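Local coordinates for CRISPR-associated protein, Cse1 family (Acidimicrobium ferrooxidans, PDB 4H3T) that probably serves as the large Cse1 subunit of a type I-E CRISPR Cascade complex, which surveys invading DNA, at residues D256-Q261 with D298-W303. The protein carries 1 engineered substitution. Sequence-based numbering, arbitrary orientation.
Sequences DLFTWQ and DPHVGW
The loop between helix 291-297 and strand 303-309 opens with an Asx turn at D298 and packs, deep inside the Cse1 chain, beside L257 and F258 at helix 254-257 and the turn after it. D298 holds its CG anti to the backbone N (chi1 -163°), and OD1 accepts the backbone N-H of H300 at 3.0 Å from N, a nearly straight bond (165°) that meets the carboxylate from above its plane. Aspartate suits this place because its side chain is short enough to close the turn while still offering two oxygens: OD1 also forms a salt bridge with R58 of helix 52-68, and OD2 bonds Y196 OH. The arginine, with the two hydrogen bonds, probably stabilises the buried carboxylate in its charged form. An alanine in place of D298 would remove the carboxylate and would probably loosen the turn and cost R58 its salt bridge and Y196 this hydrogen bond. Across its flank passes the branched L257, whose CD2 lies against D298 CB and the carboxylate, 3.6 Å from OD2, in plain van der Waals contact; no hydrogen bond joins the segments. P299, whose ring restricts its backbone and leaves no N-H to satisfy, meets F258 tip to tip, CD 3.9 Å from F258 CZ. Phenylalanine suits this buried site: its long flat ring, CG anti to the carbonyl carbon, reaches proline and histidine at once through CE1 and CZ and has no polar atom to satisfy. H300 can pack beside an aromatic while its nitrogens stay bonded, NE2 with N217 and ND1 with R58. The F258 and H300 rings lie nearly parallel, 20° apart, but slid until they barely overlap; the closest touch is F258 CZ to H300 CE1, at 3.7 Å.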
# COMPACT_ATOMS: atom_id res chain seq x y z
N ASP A 256 2.87 19.15 -2.54
CA ASP A 256 3.40 19.41 -1.20
C ASP A 256 3.35 18.07 -0.40
O ASP A 256 4.38 17.58 0.07
CB ASP A 256 2.55 20.53 -0.56
CG ASP A 256 2.98 21.02 0.78
OD1 ASP A 256 4.17 20.81 1.14
OD2 ASP A 256 2.13 21.61 1.49
N LEU A 257 2.20 17.40 -0.37
CA LEU A 257 2.03 16.19 0.41
C LEU A 257 2.87 15.04 -0.09
O LEU A 257 3.50 14.36 0.72
CB LEU A 257 0.58 15.76 0.46
CG LEU A 257 0.24 14.50 1.31
CD1 LEU A 257 0.75 14.63 2.77
CD2 LEU A 257 -1.26 14.28 1.24
N PHE A 258 2.87 14.83 -1.39
CA PHE A 258 3.66 13.78 -2.00
C PHE A 258 5.21 13.92 -1.80
O PHE A 258 5.90 12.96 -2.05
CB PHE A 258 3.36 13.68 -3.47
CG PHE A 258 2.00 13.14 -3.89
CD1 PHE A 258 1.04 12.80 -2.94
CD2 PHE A 258 1.69 12.99 -5.21
CE1 PHE A 258 -0.24 12.35 -3.35
CE2 PHE A 258 0.41 12.59 -5.63
CZ PHE A 258 -0.50 12.14 -4.69
N THR A 259 5.73 15.10 -1.39
CA THR A 259 7.14 15.32 -1.16
C THR A 259 7.40 15.78 0.27
O THR A 259 8.40 16.43 0.54
CB THR A 259 7.62 16.35 -2.17
OG1 THR A 259 6.94 17.61 -1.97
CG2 THR A 259 7.43 15.88 -3.59
N TRP A 260 6.50 15.42 1.19
CA TRP A 260 6.52 15.94 2.54
C TRP A 260 7.82 15.66 3.26
O TRP A 260 8.25 14.51 3.32
CB TRP A 260 5.35 15.31 3.35
CG TRP A 260 5.01 16.03 4.60
CD1 TRP A 260 5.28 15.64 5.87
CD2 TRP A 260 4.26 17.25 4.69
NE1 TRP A 260 4.72 16.53 6.76
CE2 TRP A 260 4.09 17.52 6.06
CE3 TRP A 260 3.64 18.08 3.76
CZ2 TRP A 260 3.29 18.58 6.51
CZ3 TRP A 260 2.84 19.11 4.21
CH2 TRP A 260 2.70 19.37 5.57
N GLN A 261 8.42 16.69 3.81
CA GLN A 261 9.60 16.56 4.65
C GLN A 261 9.15 16.20 6.04
O GLN A 261 9.24 17.00 7.00
CB GLN A 261 10.44 17.85 4.59
CG GLN A 261 10.81 18.26 3.17
CD GLN A 261 11.73 17.27 2.52
OE1 GLN A 261 12.92 17.25 2.77
NE2 GLN A 261 11.18 16.39 1.72
N ASP A 298 -5.51 13.97 -0.34
CA ASP A 298 -4.81 12.76 -0.80
C ASP A 298 -5.70 11.75 -1.51
O ASP A 298 -6.61 11.18 -0.90
CB ASP A 298 -4.15 12.13 0.41
CG ASP A 298 -3.05 11.10 0.15
OD1 ASP A 298 -3.02 10.51 -0.96
OD2 ASP A 298 -2.26 10.85 1.05
N PRO A 299 -5.38 11.46 -2.78
CA PRO A 299 -6.18 10.51 -3.54
C PRO A 299 -5.88 9.03 -3.27
O PRO A 299 -6.54 8.18 -3.89
CB PRO A 299 -5.78 10.85 -5.00
CG PRO A 299 -4.34 11.20 -4.89
CD PRO A 299 -4.24 11.97 -3.61
N HIS A 300 -4.83 8.71 -2.54
CA HIS A 300 -4.39 7.31 -2.37
C HIS A 300 -4.86 6.63 -1.05
O HIS A 300 -4.29 5.61 -0.66
CB HIS A 300 -2.86 7.23 -2.41
CG HIS A 300 -2.30 7.59 -3.77
ND1 HIS A 300 -1.23 8.47 -3.91
CD2 HIS A 300 -2.69 7.16 -4.98
CE1 HIS A 300 -1.04 8.56 -5.22
NE2 HIS A 300 -1.88 7.75 -5.89
N VAL A 301 -5.80 7.23 -0.36
CA VAL A 301 -6.28 6.68 0.93
C VAL A 301 -7.82 6.79 1.01
O VAL A 301 -8.36 7.84 0.73
CB VAL A 301 -5.55 7.40 2.11
CG1 VAL A 301 -5.55 8.92 1.98
CG2 VAL A 301 -6.08 6.96 3.51
N GLY A 302 -8.47 5.71 1.45
CA GLY A 302 -9.90 5.64 1.74
C GLY A 302 -10.07 5.88 3.23
O GLY A 302 -9.09 5.76 3.99
N TRP A 303 -11.27 6.27 3.65
CA TRP A 303 -11.56 6.65 5.04
C TRP A 303 -12.79 6.00 5.58
O TRP A 303 -13.68 5.61 4.83
CB TRP A 303 -11.73 8.19 5.17
CG TRP A 303 -10.52 8.95 4.70
CD1 TRP A 303 -10.25 9.33 3.42
CD2 TRP A 303 -9.38 9.32 5.48
NE1 TRP A 303 -9.01 9.90 3.35
CE2 TRP A 303 -8.45 9.91 4.59
CE3 TRP A 303 -9.04 9.21 6.83
CZ2 TRP A 303 -7.20 10.39 5.03
CZ3 TRP A 303 -7.83 9.74 7.27
CH2 TRP A 303 -6.91 10.28 6.36